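Local coordinates for protein lactate dehydrogenase, adjacent gene encodes predicted malate dehydrogenase (Cryptosporidium parvum, PDB 4ND2) that probably catalyses the reversible, NAD-dependent interconversion of lactate and pyruvate, acting as an L-lactate dehydrogenase, at residues A[30-35]-A[68-73]; A[263-268]-A[272-277]. All coordinates share one frame; numbering follows the deposited sequence.

Contact 1 closes before contact 2 opens along the chain, and the two lie in different domains, with centres 31 Å apart and nearest atoms about 18 Å apart. Residues 30-35 and 68-73 belong to the N-terminal NAD-binding domain, where strand 30-34 of the parallel Rossmann sheet leads to the adenosine end of the bound cofactor analogue. In the C-terminal alpha/beta domain, loop 263-268 folds back on strand 270-279, the middle strand of a three-stranded antiparallel sheet. The Met-272 side chain there is about 9 Å from that of His-177, the predicted proton acceptor, and about 13 Å from the cofactor analogue. Contact 1 thus takes part in cofactor binding, whereas contact 2 is packing within its domain.

Contact 1. Residues A[30-35]-A[68-73]; sequences DVVLFD and ADISGS. With A3D (3-acetylpyridine adenine dinucleotide), chain C.
Asp-69, in the 3-10 segment that ends at Ile-70, meets Val-32 mainly through its backbone: its carbonyl O lies 3.6 Å from Val-32 CG2, and its CB packs at 4.3 Å against Val-32 CG1. Asp-69 OD2 is hydrogen-bonded to the Thr-64 hydroxyl, and the backbone O of Asp-69 accepts a hydrogen bond from Lys-6 NZ. At Ile-70 the contact becomes apolar, CG2 lying 4.2 Å from Val-32 CG1, the branch that stands anti to the Val-32 backbone N (chi1 177°). Val-32 is on the second strand of the Rossmann fold, between strands 6-10 and 61-64, and Asp-35, just past the C-terminal end of this strand, reaches the cofactor analogue. There the two carboxylate oxygens split the ribose diol: A3D O2B donates to Asp-35 OD1 at 2.6 Å and A3D O3B to Asp-35 OD2 at 2.8 Å. Just before it, Phe-34 brings CE2 at the edge of its ring to 3.8 Å from adenine C2A of A3D. From Ile-70 to Ser-73 the chain makes a type II beta turn, in which Ile-70 O accepts both Ser-73 N and Ser-73 OG from one face of its carbonyl plane, the hydroxyl at 2.7 Å and 36° out of that plane.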
# COMPACT_ATOMS: atom_id res chain seq x y z
N ASP A 30 -9.60 13.91 1.92
CA ASP A 30 -9.19 15.13 2.62
C ASP A 30 -9.80 15.07 4.01
O ASP A 30 -10.85 14.45 4.21
CB ASP A 30 -9.70 16.38 1.91
CG ASP A 30 -8.98 16.66 0.60
OD1 ASP A 30 -7.89 16.09 0.35
OD2 ASP A 30 -9.50 17.49 -0.17
N VAL A 31 -9.14 15.72 4.97
CA VAL A 31 -9.58 15.69 6.36
C VAL A 31 -9.80 17.11 6.89
O VAL A 31 -8.98 17.99 6.66
CB VAL A 31 -8.55 14.98 7.25
CG1 VAL A 31 -8.99 15.00 8.71
CG2 VAL A 31 -8.33 13.55 6.77
N VAL A 32 -10.91 17.30 7.59
CA VAL A 32 -11.14 18.51 8.37
C VAL A 32 -11.15 18.13 9.85
O VAL A 32 -12.05 17.43 10.31
CB VAL A 32 -12.48 19.19 8.01
CG1 VAL A 32 -12.73 20.41 8.89
CG2 VAL A 32 -12.48 19.58 6.54
N LEU A 33 -10.12 18.57 10.57
CA LEU A 33 -10.05 18.38 12.02
C LEU A 33 -10.77 19.53 12.72
O LEU A 33 -10.31 20.68 12.67
CB LEU A 33 -8.59 18.32 12.49
CG LEU A 33 -7.89 16.96 12.40
CD1 LEU A 33 -6.38 17.14 12.47
CD2 LEU A 33 -8.37 16.02 13.50
N PHE A 34 -11.90 19.23 13.35
CA PHE A 34 -12.69 20.22 14.08
C PHE A 34 -12.45 20.08 15.58
O PHE A 34 -12.41 18.98 16.11
CB PHE A 34 -14.18 20.05 13.76
CG PHE A 34 -15.07 21.02 14.50
CD1 PHE A 34 -15.50 22.19 13.89
CD2 PHE A 34 -15.47 20.76 15.81
CE1 PHE A 34 -16.32 23.08 14.57
CE2 PHE A 34 -16.29 21.65 16.49
CZ PHE A 34 -16.71 22.82 15.87
N ASP A 35 -12.31 21.22 16.26
CA ASP A 35 -12.29 21.24 17.72
C ASP A 35 -12.67 22.62 18.24
O ASP A 35 -12.47 23.62 17.54
CB ASP A 35 -10.91 20.83 18.25
CG ASP A 35 -10.98 20.17 19.62
OD1 ASP A 35 -11.38 20.84 20.60
OD2 ASP A 35 -10.62 18.97 19.71
N ALA A 68 -19.00 25.41 9.49
CA ALA A 68 -19.12 25.68 8.06
C ALA A 68 -18.07 24.92 7.24
O ALA A 68 -18.32 24.55 6.09
CB ALA A 68 -19.03 27.18 7.79
N ASP A 69 -16.91 24.67 7.84
CA ASP A 69 -15.82 23.96 7.17
C ASP A 69 -16.05 22.45 7.01
O ASP A 69 -15.29 21.80 6.29
CB ASP A 69 -14.49 24.21 7.89
CG ASP A 69 -13.97 25.63 7.70
OD1 ASP A 69 -14.30 26.25 6.67
OD2 ASP A 69 -13.22 26.11 8.57
N ILE A 70 -17.06 21.88 7.66
CA ILE A 70 -17.39 20.46 7.45
C ILE A 70 -18.47 20.28 6.37
O ILE A 70 -18.93 19.17 6.13
CB ILE A 70 -17.80 19.73 8.76
CG1 ILE A 70 -19.23 20.04 9.19
CG2 ILE A 70 -16.81 20.06 9.87
CD1 ILE A 70 -19.79 19.06 10.20
N SER A 71 -18.85 21.38 5.72
CA SER A 71 -19.80 21.34 4.61
C SER A 71 -19.35 20.36 3.52
O SER A 71 -18.17 20.33 3.16
CB SER A 71 -19.95 22.74 4.00
OG SER A 71 -20.89 22.72 2.94
N GLY A 72 -20.29 19.57 3.02
CA GLY A 72 -20.00 18.60 1.96
C GLY A 72 -19.19 17.39 2.38
O GLY A 72 -18.67 16.66 1.53
N SER A 73 -19.08 17.15 3.69
CA SER A 73 -18.35 15.99 4.21
C SER A 73 -19.09 14.71 3.86
O SER A 73 -20.30 14.61 4.07
CB SER A 73 -18.15 16.09 5.72
OG SER A 73 -17.24 17.12 6.06
PA A3D C . -9.44 13.38 24.15
O1A A3D C . -7.99 13.15 23.79
O2A A3D C . -9.78 14.00 25.48
O5B A3D C . -10.11 14.26 23.00
C5B A3D C . -11.41 14.81 23.12
C4B A3D C . -11.46 16.07 22.27
O4B A3D C . -12.81 16.53 22.14
C3B A3D C . -10.65 17.22 22.89
O3B A3D C . -9.63 17.67 21.99
C2B A3D C . -11.68 18.31 23.15
O2B A3D C . -11.18 19.63 22.94
C1B A3D C . -12.78 17.95 22.17
N9A A3D C . -14.09 18.52 22.53
C8A A3D C . -14.62 18.70 23.76
N7A A3D C . -15.85 19.26 23.67
C5A A3D C . -16.12 19.45 22.37
C6A A3D C . -17.23 20.00 21.57
N6A A3D C . -18.35 20.48 22.17
N1A A3D C . -17.09 20.01 20.22
C2A A3D C . -15.99 19.55 19.60
N3A A3D C . -14.94 19.04 20.27
C4A A3D C . -14.95 18.96 21.62
O3 A3D C . -10.28 12.00 24.06
PN A3D C . -9.93 10.75 23.10
O1N A3D C . -8.85 9.94 23.75
O2N A3D C . -9.74 11.23 21.68
O5D A3D C . -11.31 9.94 23.15
C5D A3D C . -12.48 10.52 22.59
C4D A3D C . -13.73 9.72 22.94
O4D A3D C . -13.67 8.42 22.33
C3D A3D C . -13.91 9.49 24.44
O3D A3D C . -15.28 9.70 24.79
C2D A3D C . -13.55 8.04 24.64
O2D A3D C . -14.23 7.43 25.75
C1D A3D C . -14.00 7.44 23.32
N1N A3D C . -13.39 6.15 23.01
C2N A3D C . -14.20 5.16 22.60
C3N A3D C . -13.68 3.91 22.29
C7N A3D C . -14.58 2.80 21.82
O7N A3D C . -14.09 1.71 21.63
C8N A3D C . -16.04 3.05 21.58
C4N A3D C . -12.32 3.69 22.41
C5N A3D C . -11.50 4.73 22.84
C6N A3D C . -12.07 5.96 23.14

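Contact 2. Residues A[263-268]-A[272-277]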
# COMPACT_ATOMS: atom_id res chain seq x y z
N ASN A 263 -35.04 -6.24 12.92
CA ASN A 263 -35.64 -7.55 12.61
C ASN A 263 -34.68 -8.71 12.82
O ASN A 263 -34.78 -9.74 12.14
CB ASN A 263 -36.17 -7.55 11.17
CG ASN A 263 -37.30 -6.56 10.96
OD1 ASN A 263 -38.27 -6.54 11.71
ND2 ASN A 263 -37.18 -5.74 9.92
N HIS A 264 -33.75 -8.55 13.76
CA HIS A 264 -32.74 -9.57 14.04
C HIS A 264 -32.46 -9.63 15.53
O HIS A 264 -32.72 -8.67 16.26
CB HIS A 264 -31.44 -9.26 13.29
CG HIS A 264 -31.64 -8.80 11.87
ND1 HIS A 264 -31.70 -9.68 10.81
CD2 HIS A 264 -31.79 -7.56 11.35
CE1 HIS A 264 -31.88 -9.00 9.69
NE2 HIS A 264 -31.93 -7.71 9.99
N TYR A 265 -31.93 -10.77 15.98
CA TYR A 265 -31.51 -10.97 17.38
C TYR A 265 -32.61 -10.71 18.42
O TYR A 265 -32.32 -10.36 19.56
CB TYR A 265 -30.27 -10.13 17.69
CG TYR A 265 -29.08 -10.45 16.81
CD1 TYR A 265 -28.77 -9.65 15.71
CD2 TYR A 265 -28.29 -11.57 17.06
CE1 TYR A 265 -27.69 -9.95 14.90
CE2 TYR A 265 -27.21 -11.87 16.25
CZ TYR A 265 -26.91 -11.06 15.17
OH TYR A 265 -25.84 -11.37 14.36
N GLY A 266 -33.87 -10.89 18.01
CA GLY A 266 -35.01 -10.73 18.92
C GLY A 266 -35.28 -9.32 19.43
O GLY A 266 -35.94 -9.16 20.46
N VAL A 267 -34.79 -8.30 18.72
CA VAL A 267 -35.02 -6.90 19.10
C VAL A 267 -35.79 -6.17 18.01
O VAL A 267 -35.71 -6.53 16.84
CB VAL A 267 -33.70 -6.16 19.41
CG1 VAL A 267 -32.99 -6.80 20.59
CG2 VAL A 267 -32.77 -6.13 18.20
N LYS A 268 -36.52 -5.13 18.40
CA LYS A 268 -37.41 -4.42 17.48
C LYS A 268 -37.10 -2.93 17.38
O LYS A 268 -38.01 -2.10 17.37
CB LYS A 268 -38.87 -4.64 17.90
CG LYS A 268 -39.31 -6.09 17.87
CD LYS A 268 -40.81 -6.23 18.09
CE LYS A 268 -41.24 -7.69 18.04
NZ LYS A 268 -42.71 -7.84 18.27
N MET A 272 -27.23 -1.46 18.82
CA MET A 272 -26.30 -2.34 19.52
C MET A 272 -25.31 -2.98 18.55
O MET A 272 -25.51 -2.95 17.34
CB MET A 272 -27.06 -3.43 20.29
CG MET A 272 -27.75 -4.46 19.41
SD MET A 272 -28.49 -5.79 20.37
CE MET A 272 -29.05 -6.88 19.07
N GLY A 273 -24.25 -3.57 19.10
CA GLY A 273 -23.23 -4.22 18.30
C GLY A 273 -23.76 -5.44 17.56
O GLY A 273 -24.22 -6.40 18.18
N VAL A 274 -23.69 -5.39 16.23
CA VAL A 274 -24.09 -6.51 15.37
C VAL A 274 -23.21 -6.54 14.12
O VAL A 274 -22.62 -5.52 13.76
CB VAL A 274 -25.56 -6.39 14.91
CG1 VAL A 274 -26.51 -6.63 16.07
CG2 VAL A 274 -25.83 -5.04 14.26
N PRO A 275 -23.11 -7.71 13.45
CA PRO A 275 -22.41 -7.75 12.17
C PRO A 275 -23.23 -7.11 11.05
O PRO A 275 -24.31 -7.60 10.71
CB PRO A 275 -22.21 -9.26 11.91
CG PRO A 275 -22.70 -9.97 13.12
CD PRO A 275 -23.62 -9.04 13.84
N THR A 276 -22.74 -6.00 10.51
CA THR A 276 -23.42 -5.28 9.44
C THR A 276 -22.69 -5.46 8.12
O THR A 276 -21.55 -5.90 8.09
CB THR A 276 -23.47 -3.76 9.72
OG1 THR A 276 -22.16 -3.20 9.59
CG2 THR A 276 -24.02 -3.47 11.11
N ILE A 277 -23.38 -5.12 7.03
CA ILE A 277 -22.74 -4.91 5.74
C ILE A 277 -22.73 -3.41 5.49
O ILE A 277 -23.79 -2.78 5.51
CB ILE A 277 -23.52 -5.60 4.60
CG1 ILE A 277 -23.68 -7.11 4.87
CG2 ILE A 277 -22.83 -5.37 3.26
CD1 ILE A 277 -22.37 -7.85 5.05
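A type I' beta turn from His-264 to Val-267, closed by Val-267 N on His-264 O at 3.2 Å, faces strand 270-279 at side-chain range, the Tyr-265 and Val-274 CA atoms being 8.9 Å apart. Tyr-265 carries most of the contact. With CG anti to its carbonyl carbon (chi1 -59°), the ring runs along the strand; it and Val-274 lie alongside with their ends pointing opposite ways, bringing Tyr-265 CE1 to 3.7 Å from Val-274 CG1. Farther out, the Tyr-265 hydroxyl oxygen lies 3.3 Å from Pro-275 CD. That oxygen is hydrogen-bonded to Leu-287 O and Leu-289 N, partners that fix the end of the ring. The turn lies in the loop of a beta hairpin joining strands 253-261 and 270-279 in the C-terminal domain of the LDH/MDH fold; helix 293-314 adds Leu-299 against Tyr-265 and Ile-303 against both Val-267 and Met-272. Beyond CG the Met-272 side chain is extended, carrying its methyl across to the turn, where CE sits 3.7 Å from Tyr-265 CB. The same methyl meets Val-267 tip to tip, with CE 3.9 Å from Val-267 CG2, and so bridges the two turn residues that stand on either side of Gly-266.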